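Local coordinates for protein lantibiotic dehydratase (Microbispora corallina, PDB 5EHK) that probably dehydrates serine and threonine residues of the precursor peptide during NAI-107 biosynthesis, in a reaction that depends on tRNA, at residues 176-181 with 285-290; 171-176 with 360-365; 328-333 with 350-355. One frame throughout, in Å; residues are numbered along the deposited sequence.

Interaction 1. Residues 176-181 with 285-290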
loop_
_atom_site.group_PDB
_atom_site.type_symbol
_atom_site.label_atom_id
_atom_site.label_comp_id
_atom_site.label_asym_id
_atom_site.label_seq_id
_atom_site.Cartn_x
_atom_site.Cartn_y
_atom_site.Cartn_z
ATOM N N TRP A 176 16.170 25.969 29.789
ATOM C CA TRP A 176 16.778 27.082 30.516
ATOM C C TRP A 176 18.123 26.678 31.133
ATOM O O TRP A 176 19.138 27.332 30.907
ATOM C CB TRP A 176 15.805 27.646 31.574
ATOM C CG TRP A 176 16.367 28.787 32.391
ATOM C CD1 TRP A 176 16.421 30.107 32.034
ATOM C CD2 TRP A 176 16.971 28.701 33.688
ATOM N NE1 TRP A 176 17.013 30.843 33.032
ATOM C CE2 TRP A 176 17.364 30.002 34.054
ATOM C CE3 TRP A 176 17.214 27.651 34.574
ATOM C CZ2 TRP A 176 17.985 30.278 35.268
ATOM C CZ3 TRP A 176 17.833 27.927 35.774
ATOM C CH2 TRP A 176 18.207 29.230 36.114
ATOM N N LEU A 177 18.123 25.606 31.913
ATOM C CA LEU A 177 19.342 25.154 32.573
ATOM C C LEU A 177 20.462 24.828 31.589
ATOM O O LEU A 177 21.631 25.091 31.864
ATOM C CB LEU A 177 19.069 23.942 33.460
ATOM C CG LEU A 177 20.317 23.418 34.166
ATOM C CD1 LEU A 177 20.881 24.495 35.080
ATOM C CD2 LEU A 177 20.003 22.137 34.946
ATOM N N LEU A 178 20.107 24.259 30.442
ATOM C CA LEU A 178 21.119 23.892 29.462
ATOM C C LEU A 178 21.849 25.108 28.877
ATOM O O LEU A 178 23.052 25.039 28.622
ATOM C CB LEU A 178 20.534 22.979 28.368
ATOM C CG LEU A 178 20.304 21.531 28.830
ATOM C CD1 LEU A 178 19.401 20.763 27.876
ATOM C CD2 LEU A 178 21.616 20.791 29.062
ATOM N N SER A 179 21.145 26.224 28.698
ATOM C CA SER A 179 21.804 27.472 28.281
ATOM C C SER A 179 22.976 27.848 29.186
ATOM O O SER A 179 24.020 28.311 28.713
ATOM C CB SER A 179 20.818 28.636 28.161
ATOM O OG SER A 179 20.053 28.518 26.970
ATOM N N ALA A 180 22.795 27.644 30.484
ATOM C CA ALA A 180 23.840 27.921 31.458
ATOM C C ALA A 180 24.941 26.856 31.466
ATOM O O ALA A 180 26.120 27.180 31.620
ATOM C CB ALA A 180 23.242 28.086 32.850
ATOM N N VAL A 181 24.555 25.589 31.329
ATOM C CA VAL A 181 25.516 24.489 31.348
ATOM C C VAL A 181 26.500 24.659 30.197
ATOM O O VAL A 181 27.699 24.402 30.340
ATOM C CB VAL A 181 24.807 23.111 31.226
ATOM C CG1 VAL A 181 25.822 21.986 31.164
ATOM C CG2 VAL A 181 23.824 22.889 32.389
ATOM N N LEU A 285 28.599 17.883 33.387
ATOM C CA LEU A 285 27.796 19.052 33.708
ATOM C C LEU A 285 26.321 18.914 33.333
ATOM O O LEU A 285 25.445 19.348 34.077
ATOM C CB LEU A 285 28.398 20.313 33.082
ATOM C CG LEU A 285 29.716 20.746 33.717
ATOM C CD1 LEU A 285 30.274 21.954 32.995
ATOM C CD2 LEU A 285 29.488 21.047 35.182
ATOM N N ARG A 286 26.051 18.313 32.182
ATOM C CA ARG A 286 24.683 18.099 31.717
ATOM C C ARG A 286 23.959 17.077 32.590
ATOM O O ARG A 286 24.537 16.060 33.007
ATOM C CB ARG A 286 24.706 17.704 30.238
ATOM C CG ARG A 286 25.139 18.851 29.335
ATOM C CD ARG A 286 25.204 18.440 27.892
ATOM N NE ARG A 286 25.344 19.595 27.011
ATOM C CZ ARG A 286 25.672 19.525 25.724
ATOM N NH1 ARG A 286 26.003 18.356 25.177
ATOM N NH2 ARG A 286 25.738 20.635 24.994
ATOM N N PRO A 287 22.702 17.385 32.926
ATOM C CA PRO A 287 21.893 16.581 33.845
ATOM C C PRO A 287 21.630 15.211 33.248
ATOM O O PRO A 287 21.159 15.152 32.113
ATOM C CB PRO A 287 20.589 17.376 33.952
ATOM C CG PRO A 287 20.914 18.767 33.474
ATOM C CD PRO A 287 21.974 18.567 32.432
ATOM N N PRO A 288 21.965 14.131 33.976
ATOM C CA PRO A 288 21.824 12.739 33.513
ATOM C C PRO A 288 20.380 12.304 33.254
ATOM O O PRO A 288 20.171 11.289 32.590
ATOM C CB PRO A 288 22.396 11.916 34.678
ATOM C CG PRO A 288 22.321 12.831 35.867
ATOM C CD PRO A 288 22.533 14.205 35.330
ATOM N N LEU A 289 19.414 13.066 33.757
ATOM C CA LEU A 289 18.016 12.654 33.761
ATOM C C LEU A 289 17.835 11.289 34.432
ATOM O O LEU A 289 17.229 10.369 33.868
ATOM C CB LEU A 289 17.410 12.649 32.353
ATOM C CG LEU A 289 17.622 13.904 31.522
ATOM C CD1 LEU A 289 16.796 13.829 30.264
ATOM C CD2 LEU A 289 17.284 15.143 32.312
ATOM N N ASP A 290 18.346 11.163 35.648
ATOM C CA ASP A 290 18.201 9.913 36.377
ATOM C C ASP A 290 17.195 10.004 37.520
ATOM O O ASP A 290 17.001 9.041 38.252
ATOM C CB ASP A 290 19.544 9.455 36.923
ATOM C CG ASP A 290 20.246 10.534 37.714
ATOM O OD1 ASP A 290 19.644 11.602 37.999
ATOM O OD2 ASP A 290 21.422 10.305 38.050
#
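Three side chains on one flank of helix 174-185, Leu177, Leu178 and Val181, meet the segment that leaves strand 281-283 on its way to helix 294-306. They form a worked example of packing by methyls and methylenes alone, since no hydrogen bond joins the two segments. In Leu177, CG stands anti to the backbone N (chi1 179°), which carries the branched end outward, so that CD2 meets Pro287 CG, tip to tip, at 3.8 Å. Leu178 adopts a different first torsion: its CG lies beside the backbone N and anti to the carbonyl carbon (chi1 -75°). The Leu178 side chain thereby crosses that of Arg286 at about a right angle, its CD2 4.0 Å from Arg286 CG and also near Pro287 CD. One turn on from Leu177, Val181 offers a single branch, CG1, which is anti to its own backbone N. This methyl sits 3.6 Å from Leu285 CB and 3.7 Å from Arg286 CG, while the Val181 and Leu285 side chains slide past one another in opposite directions. Arg286 runs extended from CG to NE, so its methylenes serve the apolar contact and its guanidinium is carried on to a salt bridge with Glu185 of the same helix. The chemistry thus divides along one side chain: the buried fit rests on carbon, and the charge of Arg286 is answered by a carboxylate, that of Glu185, beyond the apolar patch.

Interaction 2. Residues 171-176 with 360-365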
loop_
_atom_site.group_PDB
_atom_site.type_symbol
_atom_site.label_atom_id
_atom_site.label_comp_id
_atom_site.label_asym_id
_atom_site.label_seq_id
_atom_site.Cartn_x
_atom_site.Cartn_y
_atom_site.Cartn_z
ATOM N N ARG A 171 11.414 23.400 39.870
ATOM C CA ARG A 171 12.705 23.076 39.281
ATOM C C ARG A 171 12.990 23.901 38.047
ATOM O O ARG A 171 12.091 24.483 37.438
ATOM C CB ARG A 171 12.799 21.587 38.943
ATOM C CG ARG A 171 12.982 20.693 40.149
ATOM C CD ARG A 171 12.737 19.242 39.802
ATOM N NE ARG A 171 13.139 18.361 40.894
ATOM C CZ ARG A 171 12.977 17.041 40.892
ATOM N NH1 ARG A 171 12.398 16.451 39.852
ATOM N NH2 ARG A 171 13.386 16.312 41.929
ATOM N N ALA A 172 14.266 23.955 37.705
ATOM C CA ALA A 172 14.726 24.678 36.540
ATOM C C ALA A 172 14.240 23.968 35.295
ATOM O O ALA A 172 14.283 22.752 35.231
ATOM C CB ALA A 172 16.241 24.747 36.554
ATOM N N ASP A 173 13.742 24.728 34.325
ATOM C CA ASP A 173 13.376 24.191 33.016
ATOM C C ASP A 173 14.642 23.737 32.305
ATOM O O ASP A 173 15.636 24.468 32.297
ATOM C CB ASP A 173 12.639 25.258 32.208
ATOM C CG ASP A 173 12.582 24.958 30.722
ATOM O OD1 ASP A 173 11.752 24.120 30.298
ATOM O OD2 ASP A 173 13.320 25.617 29.961
ATOM N N MET A 174 14.619 22.533 31.726
ATOM C CA MET A 174 15.828 21.948 31.131
ATOM C C MET A 174 16.430 22.801 30.023
ATOM O O MET A 174 17.647 22.942 29.934
ATOM C CB MET A 174 15.574 20.533 30.622
ATOM C CG MET A 174 15.594 19.491 31.705
ATOM S SD MET A 174 17.246 19.382 32.428
ATOM C CE MET A 174 18.211 19.011 30.978
ATOM N N GLU A 175 15.571 23.354 29.179
ATOM C CA GLU A 175 16.022 24.222 28.117
ATOM C C GLU A 175 16.750 25.411 28.729
ATOM O O GLU A 175 17.827 25.793 28.277
ATOM C CB GLU A 175 14.834 24.669 27.269
ATOM C CG GLU A 175 15.222 25.127 25.889
ATOM C CD GLU A 175 14.075 25.038 24.902
ATOM O OE1 GLU A 175 13.193 24.182 25.114
ATOM O OE2 GLU A 175 14.070 25.792 23.901
ATOM N N TRP A 176 16.170 25.969 29.789
ATOM C CA TRP A 176 16.778 27.082 30.516
ATOM C C TRP A 176 18.123 26.678 31.133
ATOM O O TRP A 176 19.138 27.332 30.907
ATOM C CB TRP A 176 15.805 27.646 31.574
ATOM C CG TRP A 176 16.367 28.787 32.391
ATOM C CD1 TRP A 176 16.421 30.107 32.034
ATOM C CD2 TRP A 176 16.971 28.701 33.688
ATOM N NE1 TRP A 176 17.013 30.843 33.032
ATOM C CE2 TRP A 176 17.364 30.002 34.054
ATOM C CE3 TRP A 176 17.214 27.651 34.574
ATOM C CZ2 TRP A 176 17.985 30.278 35.268
ATOM C CZ3 TRP A 176 17.833 27.927 35.774
ATOM C CH2 TRP A 176 18.207 29.230 36.114
ATOM N N HIS A 360 19.664 34.184 32.765
ATOM C CA HIS A 360 19.281 34.272 31.356
ATOM C C HIS A 360 17.767 34.436 31.260
ATOM O O HIS A 360 17.014 33.647 31.842
ATOM C CB HIS A 360 19.690 33.002 30.596
ATOM C CG HIS A 360 19.227 32.975 29.171
ATOM N ND1 HIS A 360 19.546 33.966 28.265
ATOM C CD2 HIS A 360 18.443 32.092 28.504
ATOM C CE1 HIS A 360 18.993 33.685 27.097
ATOM N NE2 HIS A 360 18.315 32.556 27.215
ATOM N N PRO A 361 17.314 35.457 30.515
ATOM C CA PRO A 361 15.876 35.707 30.391
ATOM C C PRO A 361 15.207 34.651 29.523
ATOM O O PRO A 361 15.495 34.591 28.333
ATOM C CB PRO A 361 15.819 37.080 29.708
ATOM C CG PRO A 361 17.131 37.212 28.996
ATOM C CD PRO A 361 18.123 36.495 29.853
ATOM N N HIS A 362 14.343 33.829 30.115
ATOM C CA HIS A 362 13.602 32.824 29.350
ATOM C C HIS A 362 12.099 32.892 29.588
ATOM O O HIS A 362 11.659 33.140 30.712
ATOM C CB HIS A 362 14.099 31.416 29.682
ATOM C CG HIS A 362 13.637 30.372 28.709
ATOM N ND1 HIS A 362 13.189 29.130 29.105
ATOM C CD2 HIS A 362 13.571 30.385 27.356
ATOM C CE1 HIS A 362 12.862 28.426 28.036
ATOM N NE2 HIS A 362 13.085 29.164 26.963
ATOM N N ASP A 363 11.320 32.629 28.539
ATOM C CA ASP A 363 9.861 32.672 28.627
ATOM C C ASP A 363 9.270 31.744 29.694
ATOM O O ASP A 363 8.309 32.107 30.386
ATOM C CB ASP A 363 9.234 32.308 27.281
ATOM C CG ASP A 363 9.224 33.463 26.310
ATOM O OD1 ASP A 363 9.686 34.564 26.690
ATOM O OD2 ASP A 363 8.732 33.276 25.174
ATOM N N THR A 364 9.835 30.546 29.815
ATOM C CA THR A 364 9.335 29.552 30.754
ATOM C C THR A 364 10.482 28.794 31.393
ATOM O O THR A 364 10.776 27.681 30.988
ATOM C CB THR A 364 8.459 28.522 30.039
ATOM O OG1 THR A 364 9.051 28.218 28.776
ATOM C CG2 THR A 364 7.060 29.054 29.810
ATOM N N PRO A 365 11.139 29.395 32.393
ATOM C CA PRO A 365 12.335 28.834 33.025
ATOM C C PRO A 365 11.991 27.952 34.222
ATOM O O PRO A 365 12.902 27.463 34.901
ATOM C CB PRO A 365 13.054 30.076 33.525
ATOM C CG PRO A 365 11.931 30.961 33.929
ATOM C CD PRO A 365 10.834 30.738 32.917
#
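Strand 167-172 turns directly into helix 174-185 through Asp173, an N-cap residue, and the loop 360-365, which leads from helix 346-359 to strand 366-379, passes close to that turn. The backbones are nearest at Asp173 and Pro365, their CA atoms 4.8 Å apart. Here Asp173 N donates to Pro365 O over 2.9 Å in a nearly straight bond (166° at the hydrogen), although the donor stands above the carbonyl plane. This junction illustrates how an N-cap can serve helix and neighbouring loop together. Asp173 CG is anti to the backbone N (chi1 163°), which folds the carboxylate back over the first helical turn, and OD2 accepts the capping bond from Trp176 N at 2.9 Å. The other oxygen, OD1, is held by Asn581, so both carboxylate oxygens have donors. His362 presents its ring edge to the cap: CE1 lies 3.4 Å from Asp173 OD2, with ring and carboxylate planes 26° apart. Glu175 CB comes obliquely to the same imidazole, its carboxylate nearby but not touching; the two acids might favour the protonated form. Trp176, also with CG anti to its backbone N, carries the largest share of the contact. Pro365 CB rests over one face of the indole in a CH-pi contact, 3.8 Å from the centroid of the five-membered ring, whereas His362 CB comes to the edge at CD1. The indole N-H is shared between Thr356 O and His360 O; the latter bond, somewhat bent, uses a lone pair in the ring plane, 3.0 Å from Trp176 NE1.

Interaction 3. Residues 328-333 with 350-355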
loop_
_atom_site.group_PDB
_atom_site.type_symbol
_atom_site.label_atom_id
_atom_site.label_comp_id
_atom_site.label_asym_id
_atom_site.label_seq_id
_atom_site.Cartn_x
_atom_site.Cartn_y
_atom_site.Cartn_z
ATOM N N ARG A 328 22.842 29.069 42.105
ATOM C CA ARG A 328 22.569 28.673 43.491
ATOM C C ARG A 328 21.496 29.560 44.125
ATOM O O ARG A 328 20.845 29.164 45.088
ATOM C CB ARG A 328 23.843 28.758 44.334
ATOM C CG ARG A 328 24.980 27.916 43.827
ATOM C CD ARG A 328 26.150 27.916 44.786
ATOM N NE ARG A 328 27.304 27.255 44.189
ATOM C CZ ARG A 328 28.514 27.232 44.726
ATOM N NH1 ARG A 328 28.740 27.821 45.892
ATOM N NH2 ARG A 328 29.496 26.617 44.089
ATOM N N GLU A 329 21.341 30.769 43.595
ATOM C CA GLU A 329 20.345 31.690 44.102
ATOM C C GLU A 329 18.980 31.185 43.688
ATOM O O GLU A 329 18.030 31.182 44.481
ATOM C CB GLU A 329 20.553 33.106 43.548
ATOM C CG GLU A 329 19.828 34.185 44.377
ATOM C CD GLU A 329 20.023 35.610 43.857
ATOM O OE1 GLU A 329 21.152 35.976 43.464
ATOM O OE2 GLU A 329 19.024 36.363 43.828
ATOM N N VAL A 330 18.902 30.715 42.446
ATOM C CA VAL A 330 17.656 30.204 41.902
ATOM C C VAL A 330 17.275 28.941 42.641
ATOM O O VAL A 330 16.105 28.723 42.954
ATOM C CB VAL A 330 17.794 29.905 40.415
ATOM C CG1 VAL A 330 16.629 29.044 39.934
ATOM C CG2 VAL A 330 17.891 31.217 39.620
ATOM N N ASP A 331 18.273 28.131 42.955
ATOM C CA ASP A 331 18.041 26.960 43.769
ATOM C C ASP A 331 17.413 27.387 45.096
ATOM O O ASP A 331 16.362 26.880 45.500
ATOM C CB ASP A 331 19.348 26.219 44.015
ATOM C CG ASP A 331 19.137 24.894 44.708
ATOM O OD1 ASP A 331 18.408 24.045 44.139
ATOM O OD2 ASP A 331 19.681 24.708 45.822
ATOM N N ALA A 332 18.052 28.352 45.752
ATOM C CA ALA A 332 17.604 28.820 47.062
ATOM C C ALA A 332 16.174 29.371 47.018
ATOM O O ALA A 332 15.357 29.074 47.892
ATOM C CB ALA A 332 18.566 29.859 47.607
ATOM N N ARG A 333 15.860 30.152 45.993
ATOM C CA ARG A 333 14.503 30.664 45.865
ATOM C C ARG A 333 13.474 29.601 45.474
ATOM O O ARG A 333 12.269 29.827 45.594
ATOM C CB ARG A 333 14.426 31.865 44.926
ATOM C CG ARG A 333 15.256 33.046 45.363
ATOM C CD ARG A 333 15.067 34.159 44.366
ATOM N NE ARG A 333 15.983 35.274 44.560
ATOM C CZ ARG A 333 15.743 36.287 45.380
ATOM N NH1 ARG A 333 14.630 36.300 46.103
ATOM N NH2 ARG A 333 16.623 37.273 45.492
ATOM N N ALA A 350 7.511 35.646 41.722
ATOM C CA ALA A 350 8.078 36.757 40.955
ATOM C C ALA A 350 9.552 36.959 41.311
ATOM O O ALA A 350 10.346 37.399 40.478
ATOM C CB ALA A 350 7.294 38.042 41.197
ATOM N N GLU A 351 9.890 36.631 42.558
ATOM C CA GLU A 351 11.261 36.671 43.061
ATOM C C GLU A 351 12.124 35.565 42.456
ATOM O O GLU A 351 13.305 35.772 42.181
ATOM C CB GLU A 351 11.261 36.602 44.599
ATOM C CG GLU A 351 11.187 37.992 45.261
ATOM C CD GLU A 351 10.866 37.960 46.755
ATOM O OE1 GLU A 351 10.457 36.890 47.267
ATOM O OE2 GLU A 351 11.002 39.020 47.410
ATOM N N LEU A 352 11.532 34.395 42.235
ATOM C CA LEU A 352 12.241 33.312 41.578
ATOM C C LEU A 352 12.450 33.657 40.105
ATOM O O LEU A 352 13.523 33.422 39.556
ATOM C CB LEU A 352 11.466 32.000 41.734
ATOM C CG LEU A 352 12.018 30.670 41.207
ATOM C CD1 LEU A 352 13.508 30.528 41.460
ATOM C CD2 LEU A 352 11.279 29.530 41.876
ATOM N N ILE A 353 11.435 34.247 39.480
ATOM C CA ILE A 353 11.480 34.552 38.052
ATOM C C ILE A 353 12.630 35.472 37.650
ATOM O O ILE A 353 13.458 35.097 36.823
ATOM C CB ILE A 353 10.157 35.164 37.533
ATOM C CG1 ILE A 353 9.022 34.153 37.630
ATOM C CG2 ILE A 353 10.313 35.642 36.091
ATOM C CD1 ILE A 353 9.230 32.968 36.759
ATOM N N GLN A 354 12.699 36.671 38.219
ATOM C CA GLN A 354 13.721 37.617 37.770
ATOM C C GLN A 354 15.121 37.104 38.144
ATOM O O GLN A 354 16.105 37.440 37.489
ATOM C CB GLN A 354 13.462 39.055 38.275
ATOM C CG GLN A 354 14.244 39.476 39.526
ATOM C CD GLN A 354 13.861 38.681 40.766
ATOM O OE1 GLN A 354 12.846 37.989 40.773
ATOM N NE2 GLN A 354 14.685 38.763 41.814
ATOM N N SER A 355 15.201 36.288 39.192
ATOM C CA SER A 355 16.461 35.649 39.581
ATOM C C SER A 355 17.000 34.785 38.433
ATOM O O SER A 355 18.151 34.922 38.016
ATOM C CB SER A 355 16.272 34.819 40.860
ATOM O OG SER A 355 17.491 34.247 41.295
#
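Glu329 OE2 is gripped by three donor nitrogens from two arginines. Within helix 318-339, Arg333 NH2 binds it at 3.1 Å as a salt bridge and Arg333 NE adds a weaker bond at 3.3 Å; from helix 346-359, Arg358 NH1 supplies a second salt bridge. The setting is an antiparallel helical hairpin, in which two consecutive helices pack side by side; over 328-333 and 350-355 the axes come within 9.3 Å, with 166° between their directions. The Glu329-Arg333 pair, four residues apart on one helix, is a worked example of an intrahelical ion pair whose acid is also tied to the next helix, through Arg358. The oxygen sits in the plane of the Arg333 guanidinium, at its edge, while that guanidinium approaches from above the carboxylate plane. These bonds fix the rotation of the arginine head. To get there, Arg333 starts with CG beside its backbone N and runs extended from CG to NE across the facing helix, its CD passing the Glu351 carbonyl and its NE lying 3.7 Å from Ser355 CB. Arg333 crosses Glu351 at about a right angle and NH1 rests near the Glu351 methylenes; the Glu351 carboxylate has its salt bridge with Arg347, and only a looser electrostatic pull on Arg333 is likely. Beneath this polar rim lies the apolar part of the seam. Val330 and Leu352 cross at about a right angle, with CG1 of Val330 3.8 Å from CD1 of Leu352, and the same Leu352 methyl also touches Arg333 CB. The second Val330 branch, CG2, which lies beside its backbone N, reaches Ser355 and stops 3.5 Å from OG.

Overall arrangement
Reading from the N terminus, residues 171-176 begin the span that interaction 2 eventually closes at 360-365, so this contact embraces the other two. Within that span, interaction 1 closes first, bringing 285-290 back to helix 174-185; interaction 3 follows in series, pairing helices 318-339 and 346-359 across a short connection. Interactions 1 and 2 share Trp176 and touch again where Met174 CE packs on Pro287 CG. Trp176 also reaches interaction 3, its CH2 lying 4.0 Å from Val330 CG2. Helix 174-185 is thus joined to the 285-290 segment, the helical hairpin and the approach to strand 366-379, all within the N-terminal lantibiotic dehydratase family region.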